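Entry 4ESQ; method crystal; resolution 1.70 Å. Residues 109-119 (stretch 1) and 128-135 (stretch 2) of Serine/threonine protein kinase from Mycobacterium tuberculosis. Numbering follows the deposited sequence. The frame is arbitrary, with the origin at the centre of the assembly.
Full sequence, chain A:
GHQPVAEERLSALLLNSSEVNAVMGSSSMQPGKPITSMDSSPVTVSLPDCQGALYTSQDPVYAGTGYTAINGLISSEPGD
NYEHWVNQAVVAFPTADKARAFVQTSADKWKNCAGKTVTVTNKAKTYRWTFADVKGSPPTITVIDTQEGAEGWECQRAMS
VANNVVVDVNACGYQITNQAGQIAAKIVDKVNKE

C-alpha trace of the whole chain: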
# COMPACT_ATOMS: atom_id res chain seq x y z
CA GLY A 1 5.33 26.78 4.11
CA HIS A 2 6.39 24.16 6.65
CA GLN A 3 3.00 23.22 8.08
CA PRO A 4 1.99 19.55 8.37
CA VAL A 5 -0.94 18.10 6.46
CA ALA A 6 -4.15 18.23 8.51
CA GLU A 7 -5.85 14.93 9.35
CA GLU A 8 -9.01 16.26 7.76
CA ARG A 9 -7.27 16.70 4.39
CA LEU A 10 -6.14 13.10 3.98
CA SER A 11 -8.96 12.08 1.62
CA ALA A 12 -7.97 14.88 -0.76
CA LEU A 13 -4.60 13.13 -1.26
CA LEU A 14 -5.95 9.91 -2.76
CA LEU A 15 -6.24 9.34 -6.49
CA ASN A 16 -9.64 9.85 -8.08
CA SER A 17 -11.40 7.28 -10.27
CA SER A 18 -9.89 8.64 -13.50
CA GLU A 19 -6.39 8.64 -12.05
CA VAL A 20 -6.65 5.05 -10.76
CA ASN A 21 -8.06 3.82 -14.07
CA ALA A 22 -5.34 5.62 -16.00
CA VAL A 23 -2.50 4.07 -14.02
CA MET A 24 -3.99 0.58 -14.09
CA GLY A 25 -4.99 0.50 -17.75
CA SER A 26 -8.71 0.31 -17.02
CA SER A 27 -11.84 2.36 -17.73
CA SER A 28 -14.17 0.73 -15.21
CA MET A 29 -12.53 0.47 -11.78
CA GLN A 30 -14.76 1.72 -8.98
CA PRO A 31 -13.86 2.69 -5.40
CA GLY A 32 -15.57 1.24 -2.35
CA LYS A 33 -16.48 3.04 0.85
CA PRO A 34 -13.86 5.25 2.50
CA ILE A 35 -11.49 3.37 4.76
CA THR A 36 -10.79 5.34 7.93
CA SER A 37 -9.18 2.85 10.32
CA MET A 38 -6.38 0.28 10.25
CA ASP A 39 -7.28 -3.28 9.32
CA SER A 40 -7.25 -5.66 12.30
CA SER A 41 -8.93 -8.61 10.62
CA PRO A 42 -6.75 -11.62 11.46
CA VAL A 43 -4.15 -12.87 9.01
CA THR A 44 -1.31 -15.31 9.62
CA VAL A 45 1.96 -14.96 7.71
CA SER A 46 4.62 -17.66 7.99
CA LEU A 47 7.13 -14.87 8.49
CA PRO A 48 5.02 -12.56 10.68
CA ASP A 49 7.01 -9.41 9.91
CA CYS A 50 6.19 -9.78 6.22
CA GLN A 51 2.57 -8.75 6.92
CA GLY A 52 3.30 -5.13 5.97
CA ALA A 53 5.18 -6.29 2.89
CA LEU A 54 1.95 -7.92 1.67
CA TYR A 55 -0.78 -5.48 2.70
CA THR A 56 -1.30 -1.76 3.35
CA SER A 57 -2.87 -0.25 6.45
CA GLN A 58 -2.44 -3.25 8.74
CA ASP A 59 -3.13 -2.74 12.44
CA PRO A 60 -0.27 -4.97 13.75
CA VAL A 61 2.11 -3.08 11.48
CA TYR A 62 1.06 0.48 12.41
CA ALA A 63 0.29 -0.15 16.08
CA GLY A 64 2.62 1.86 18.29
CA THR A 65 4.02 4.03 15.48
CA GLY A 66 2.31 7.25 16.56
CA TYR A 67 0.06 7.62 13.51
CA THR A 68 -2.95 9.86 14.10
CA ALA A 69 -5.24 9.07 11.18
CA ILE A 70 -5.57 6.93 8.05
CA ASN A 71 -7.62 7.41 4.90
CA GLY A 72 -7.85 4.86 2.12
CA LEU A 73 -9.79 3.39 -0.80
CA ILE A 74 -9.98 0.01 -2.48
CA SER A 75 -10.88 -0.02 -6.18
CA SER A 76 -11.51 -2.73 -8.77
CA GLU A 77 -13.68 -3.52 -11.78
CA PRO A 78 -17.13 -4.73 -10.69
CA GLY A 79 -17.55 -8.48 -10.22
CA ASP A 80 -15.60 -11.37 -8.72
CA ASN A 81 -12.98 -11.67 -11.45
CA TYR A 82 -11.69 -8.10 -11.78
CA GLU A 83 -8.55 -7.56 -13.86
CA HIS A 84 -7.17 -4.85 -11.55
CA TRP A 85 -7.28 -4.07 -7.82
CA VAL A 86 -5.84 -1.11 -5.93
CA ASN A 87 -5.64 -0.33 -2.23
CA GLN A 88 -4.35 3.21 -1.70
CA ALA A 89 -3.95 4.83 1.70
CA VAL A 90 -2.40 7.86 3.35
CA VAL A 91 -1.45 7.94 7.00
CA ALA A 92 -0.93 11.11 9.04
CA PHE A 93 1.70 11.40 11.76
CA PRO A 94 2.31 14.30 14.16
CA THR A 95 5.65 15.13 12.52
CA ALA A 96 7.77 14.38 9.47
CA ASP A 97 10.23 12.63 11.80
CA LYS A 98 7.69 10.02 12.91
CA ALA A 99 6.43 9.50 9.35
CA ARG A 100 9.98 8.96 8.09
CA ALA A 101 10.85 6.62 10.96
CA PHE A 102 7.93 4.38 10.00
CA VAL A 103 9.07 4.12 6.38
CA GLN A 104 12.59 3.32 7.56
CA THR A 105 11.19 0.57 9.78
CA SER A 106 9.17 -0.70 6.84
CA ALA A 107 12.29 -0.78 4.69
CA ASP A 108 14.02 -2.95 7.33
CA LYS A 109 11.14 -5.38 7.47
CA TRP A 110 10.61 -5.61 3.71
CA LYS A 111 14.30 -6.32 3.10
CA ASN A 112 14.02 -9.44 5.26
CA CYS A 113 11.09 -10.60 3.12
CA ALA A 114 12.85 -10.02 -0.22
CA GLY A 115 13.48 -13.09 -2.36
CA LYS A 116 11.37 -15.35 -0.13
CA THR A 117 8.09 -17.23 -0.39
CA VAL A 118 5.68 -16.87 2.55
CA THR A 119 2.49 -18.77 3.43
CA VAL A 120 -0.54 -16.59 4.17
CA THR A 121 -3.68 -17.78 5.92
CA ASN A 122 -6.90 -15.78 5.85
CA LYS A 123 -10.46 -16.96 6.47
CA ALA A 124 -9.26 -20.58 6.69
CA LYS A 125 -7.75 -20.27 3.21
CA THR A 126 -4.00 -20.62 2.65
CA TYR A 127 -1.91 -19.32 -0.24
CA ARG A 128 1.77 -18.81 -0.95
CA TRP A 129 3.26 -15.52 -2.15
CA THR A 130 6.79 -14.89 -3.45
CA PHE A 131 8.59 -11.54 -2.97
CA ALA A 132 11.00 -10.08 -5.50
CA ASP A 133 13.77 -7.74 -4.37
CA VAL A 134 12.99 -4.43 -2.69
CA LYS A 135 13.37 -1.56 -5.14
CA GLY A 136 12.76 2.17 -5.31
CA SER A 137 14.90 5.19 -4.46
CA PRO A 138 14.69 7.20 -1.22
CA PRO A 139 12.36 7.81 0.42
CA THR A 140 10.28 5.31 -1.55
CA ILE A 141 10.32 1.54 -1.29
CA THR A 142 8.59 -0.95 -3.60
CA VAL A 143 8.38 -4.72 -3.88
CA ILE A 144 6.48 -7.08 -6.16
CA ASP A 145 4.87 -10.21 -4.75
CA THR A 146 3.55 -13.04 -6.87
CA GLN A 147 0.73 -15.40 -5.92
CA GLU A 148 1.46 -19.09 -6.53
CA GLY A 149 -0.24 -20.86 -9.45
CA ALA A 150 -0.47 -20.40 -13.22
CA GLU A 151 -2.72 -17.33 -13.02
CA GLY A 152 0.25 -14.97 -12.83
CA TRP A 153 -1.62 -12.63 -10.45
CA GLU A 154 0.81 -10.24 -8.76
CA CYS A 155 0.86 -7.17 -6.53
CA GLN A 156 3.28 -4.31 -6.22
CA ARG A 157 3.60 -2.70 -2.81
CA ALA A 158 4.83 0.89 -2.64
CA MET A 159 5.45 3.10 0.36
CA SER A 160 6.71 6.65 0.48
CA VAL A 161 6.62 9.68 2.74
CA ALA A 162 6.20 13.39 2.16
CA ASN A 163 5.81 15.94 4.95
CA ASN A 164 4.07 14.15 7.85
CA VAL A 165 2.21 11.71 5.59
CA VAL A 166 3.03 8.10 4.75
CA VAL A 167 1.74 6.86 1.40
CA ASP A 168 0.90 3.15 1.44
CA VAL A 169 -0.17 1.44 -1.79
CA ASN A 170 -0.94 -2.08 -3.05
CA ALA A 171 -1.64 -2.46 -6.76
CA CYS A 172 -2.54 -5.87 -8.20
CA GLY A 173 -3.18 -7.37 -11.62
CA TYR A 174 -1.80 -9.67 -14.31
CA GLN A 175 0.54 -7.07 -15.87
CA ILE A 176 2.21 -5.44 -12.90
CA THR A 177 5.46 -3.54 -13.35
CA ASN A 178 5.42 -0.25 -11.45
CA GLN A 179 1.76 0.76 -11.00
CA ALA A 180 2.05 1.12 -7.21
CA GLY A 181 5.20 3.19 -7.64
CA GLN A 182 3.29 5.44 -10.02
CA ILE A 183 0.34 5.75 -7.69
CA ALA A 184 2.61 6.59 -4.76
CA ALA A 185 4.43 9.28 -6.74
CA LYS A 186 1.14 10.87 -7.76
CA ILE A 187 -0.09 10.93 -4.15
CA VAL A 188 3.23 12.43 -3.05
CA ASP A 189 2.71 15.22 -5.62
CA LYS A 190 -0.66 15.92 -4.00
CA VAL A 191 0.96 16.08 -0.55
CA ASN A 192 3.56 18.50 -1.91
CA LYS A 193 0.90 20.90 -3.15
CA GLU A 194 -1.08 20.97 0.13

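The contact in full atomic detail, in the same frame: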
# COMPACT_ATOMS: atom_id res chain seq x y z
N LYS A 109 11.95 -4.18 7.48
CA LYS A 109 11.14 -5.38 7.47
C LYS A 109 11.04 -5.95 6.05
O LYS A 109 11.17 -7.16 5.86
CB LYS A 109 9.75 -5.13 8.06
CG LYS A 109 9.80 -4.80 9.56
CD LYS A 109 8.41 -4.56 10.13
CE LYS A 109 8.46 -4.48 11.66
NZ LYS A 109 7.10 -4.26 12.25
N TRP A 110 10.81 -5.09 5.06
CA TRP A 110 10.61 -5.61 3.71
C TRP A 110 11.87 -6.29 3.18
O TRP A 110 11.79 -7.25 2.42
CB TRP A 110 10.18 -4.51 2.73
CG TRP A 110 8.83 -3.91 2.99
CD1 TRP A 110 8.07 -3.99 4.13
CD2 TRP A 110 8.08 -3.09 2.07
NE1 TRP A 110 6.90 -3.27 3.97
CE2 TRP A 110 6.88 -2.72 2.72
CE3 TRP A 110 8.30 -2.66 0.76
CZ2 TRP A 110 5.91 -1.92 2.10
CZ3 TRP A 110 7.34 -1.86 0.15
CH2 TRP A 110 6.17 -1.50 0.82
N LYS A 111 13.03 -5.78 3.58
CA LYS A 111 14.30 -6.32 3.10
C LYS A 111 14.54 -7.75 3.59
O LYS A 111 15.26 -8.51 2.95
CB LYS A 111 15.46 -5.40 3.46
CG LYS A 111 15.45 -4.13 2.63
CD LYS A 111 16.57 -3.17 3.01
CE LYS A 111 16.39 -1.84 2.27
NZ LYS A 111 17.28 -0.77 2.82
N ASN A 112 13.93 -8.09 4.72
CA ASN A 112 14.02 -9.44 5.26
C ASN A 112 12.99 -10.38 4.63
O ASN A 112 13.01 -11.59 4.87
CB ASN A 112 13.86 -9.42 6.78
CG ASN A 112 15.07 -8.85 7.49
OD1 ASN A 112 16.21 -9.05 7.06
ND2 ASN A 112 14.83 -8.12 8.58
N CYS A 113 12.07 -9.81 3.85
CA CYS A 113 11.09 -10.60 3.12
C CYS A 113 11.53 -10.84 1.67
O CYS A 113 11.06 -11.79 1.03
CB CYS A 113 9.73 -9.91 3.14
SG CYS A 113 9.13 -9.61 4.81
N ALA A 114 12.41 -9.98 1.17
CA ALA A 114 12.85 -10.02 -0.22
C ALA A 114 13.38 -11.38 -0.64
O ALA A 114 14.15 -12.00 0.09
CB ALA A 114 13.91 -8.96 -0.47
N GLY A 115 12.97 -11.84 -1.82
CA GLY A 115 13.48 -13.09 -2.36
C GLY A 115 13.03 -14.34 -1.62
O GLY A 115 13.66 -15.39 -1.72
N LYS A 116 11.92 -14.23 -0.89
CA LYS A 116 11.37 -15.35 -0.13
C LYS A 116 9.91 -15.63 -0.47
O LYS A 116 9.18 -14.74 -0.90
CB LYS A 116 11.49 -15.10 1.38
CG LYS A 116 12.91 -14.90 1.87
CD LYS A 116 12.92 -14.66 3.38
CE LYS A 116 14.32 -14.37 3.89
NZ LYS A 116 14.31 -14.21 5.37
N THR A 117 9.50 -16.88 -0.30
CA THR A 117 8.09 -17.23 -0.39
C THR A 117 7.53 -17.35 1.03
O THR A 117 8.17 -17.95 1.89
CB THR A 117 7.87 -18.55 -1.16
OG1 THR A 117 8.45 -18.45 -2.47
CG2 THR A 117 6.38 -18.85 -1.29
N VAL A 118 6.37 -16.76 1.27
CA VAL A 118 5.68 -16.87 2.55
C VAL A 118 4.32 -17.54 2.36
O VAL A 118 3.74 -17.50 1.26
CB VAL A 118 5.49 -15.49 3.24
CG1 VAL A 118 6.85 -14.89 3.58
CG2 VAL A 118 4.68 -14.54 2.36
N THR A 119 3.83 -18.18 3.41
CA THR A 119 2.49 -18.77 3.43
C THR A 119 1.57 -17.79 4.15
O THR A 119 1.91 -17.28 5.22
CB THR A 119 2.48 -20.13 4.17
OG1 THR A 119 3.44 -21.01 3.57
CG2 THR A 119 1.12 -20.77 4.10
N ARG A 128 0.36 -19.16 -1.04
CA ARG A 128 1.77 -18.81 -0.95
C ARG A 128 2.05 -17.62 -1.86
O ARG A 128 1.49 -17.52 -2.95
CB ARG A 128 2.64 -20.02 -1.29
CG ARG A 128 2.49 -21.15 -0.27
CD ARG A 128 3.20 -22.42 -0.71
NE ARG A 128 4.64 -22.22 -0.86
CZ ARG A 128 5.51 -22.37 0.13
NH1 ARG A 128 5.10 -22.73 1.34
NH2 ARG A 128 6.80 -22.16 -0.10
N TRP A 129 2.89 -16.71 -1.38
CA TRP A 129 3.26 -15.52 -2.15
C TRP A 129 4.77 -15.37 -2.15
O TRP A 129 5.41 -15.54 -1.11
CB TRP A 129 2.64 -14.27 -1.54
CG TRP A 129 1.17 -14.14 -1.73
CD1 TRP A 129 0.19 -14.81 -1.04
CD2 TRP A 129 0.49 -13.27 -2.64
NE1 TRP A 129 -1.05 -14.41 -1.48
CE2 TRP A 129 -0.89 -13.47 -2.46
CE3 TRP A 129 0.92 -12.34 -3.60
CZ2 TRP A 129 -1.85 -12.78 -3.21
CZ3 TRP A 129 -0.03 -11.65 -4.34
CH2 TRP A 129 -1.40 -11.88 -4.14
N THR A 130 5.34 -15.02 -3.30
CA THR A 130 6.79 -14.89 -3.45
C THR A 130 7.19 -13.43 -3.66
O THR A 130 6.68 -12.79 -4.57
CB THR A 130 7.28 -15.70 -4.66
OG1 THR A 130 6.87 -17.07 -4.53
CG2 THR A 130 8.78 -15.64 -4.76
N PHE A 131 8.10 -12.92 -2.83
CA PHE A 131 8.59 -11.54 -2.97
C PHE A 131 9.79 -11.47 -3.92
O PHE A 131 10.67 -12.34 -3.88
CB PHE A 131 9.02 -10.98 -1.62
CG PHE A 131 7.90 -10.79 -0.66
CD1 PHE A 131 7.07 -9.68 -0.76
CD2 PHE A 131 7.68 -11.71 0.36
CE1 PHE A 131 6.02 -9.50 0.14
CE2 PHE A 131 6.64 -11.52 1.26
CZ PHE A 131 5.81 -10.42 1.15
N ALA A 132 9.81 -10.42 -4.74
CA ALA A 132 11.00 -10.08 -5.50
C ALA A 132 11.95 -9.30 -4.60
O ALA A 132 11.81 -9.32 -3.37
CB ALA A 132 10.62 -9.27 -6.73
N ASP A 133 12.91 -8.59 -5.18
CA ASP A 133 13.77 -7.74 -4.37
C ASP A 133 13.12 -6.38 -4.11
O ASP A 133 12.27 -5.92 -4.87
CB ASP A 133 15.16 -7.57 -5.00
CG ASP A 133 16.08 -8.76 -4.72
OD1 ASP A 133 15.69 -9.65 -3.93
OD2 ASP A 133 17.19 -8.79 -5.28
N VAL A 134 13.49 -5.75 -3.00
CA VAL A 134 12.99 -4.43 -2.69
C VAL A 134 13.67 -3.41 -3.60
O VAL A 134 14.89 -3.41 -3.75
CB VAL A 134 13.25 -4.05 -1.21
CG1 VAL A 134 12.86 -2.61 -0.96
CG2 VAL A 134 12.48 -4.97 -0.28
N LYS A 135 12.86 -2.57 -4.22
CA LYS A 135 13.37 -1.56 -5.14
C LYS A 135 12.94 -0.17 -4.70
O LYS A 135 12.49 0.03 -3.57
CB LYS A 135 12.91 -1.84 -6.57
CG LYS A 135 13.50 -3.11 -7.14
CD LYS A 135 13.09 -3.32 -8.59
CE LYS A 135 13.86 -4.48 -9.21
NZ LYS A 135 13.48 -4.70 -10.63

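Antiparallel strands are held first by their backbones and only then by their side chains, and this contact in a mycobacterial serine/threonine protein kinase illustrates the order well. The strand of residues 117–119 runs beside that of residues 128–131, their directions 152° apart. At the hydrogen-bonded pair Val 118 and Trp 129 each residue gives and receives: Val 118 N donates to Trp 129 O at 2.8 Å, and Trp 129 N returns a bond to Val 118 O at 2.9 Å, both nearly straight. Two residues along each chain, Phe 131 N reaches Lys 116 O at 2.9 Å with an angle of 171°, which carries the ladder past the first residue of strand 117–119.

Beyond that point the chain turns. A type II turn from Cys 113 to Lys 116 places Gly 115, with its positive phi of 69°, where its amide faces two carbonyls. Gly 115 N bonds to Ala 132 O at 3.2 Å and, weakly, to Phe 131 O at 3.1 Å, where the angle is only 124°. On the turn's own side, Lys 116 NZ reaches back to Asn 112 O at 3.0 Å.

At the non-hydrogen-bonded pairs the backbones come closer, 4.1 Å between Thr 117 CA and Thr 130 CA, and alpha hydrogens take up part of the cohesion: Thr 117 CA lies 3.2 Å from Trp 129 O, and Arg 128 CA lies 3.2 Å from Val 118 O. The side chains of these pairs share one face of the sheet. There the hydroxyls of Thr 117 and Thr 130 form a hydrogen bond, Thr 117 OG1 to Thr 130 OG1, at 2.9 Å. Next to them Arg 128, bent at chi3 (62°, p), brings its guanidinium over to Thr 117 and Thr 119, with Arg 128 NH2 3.5 Å from Thr 117 CG2. Arg 128 NH1 comes within 3.3 Å of Thr 119 OG1, but the angle is too poor for a hydrogen bond.

The opposite face, bearing Val 118 and Trp 129, is apolar at this contact. Val 118 CG2 packs 3.8 Å from Phe 131 CE2, whereas the indole of Trp 129 leads away from the partner strand. The Phe 131 ring receives Cys 113 CB over one face, 4.1 Å from the ring centroid, a CH-pi contact that joins the turn to the strand.

Farther out, hydrophobic packing continues where the ladder has stopped. Val 134 points toward the first stretch, Val 134 CG2 lying 3.8 Å from Trp 110 CB and 4.2 Å from Ala 114 CB. Altogether the two stretches bury 731 Å².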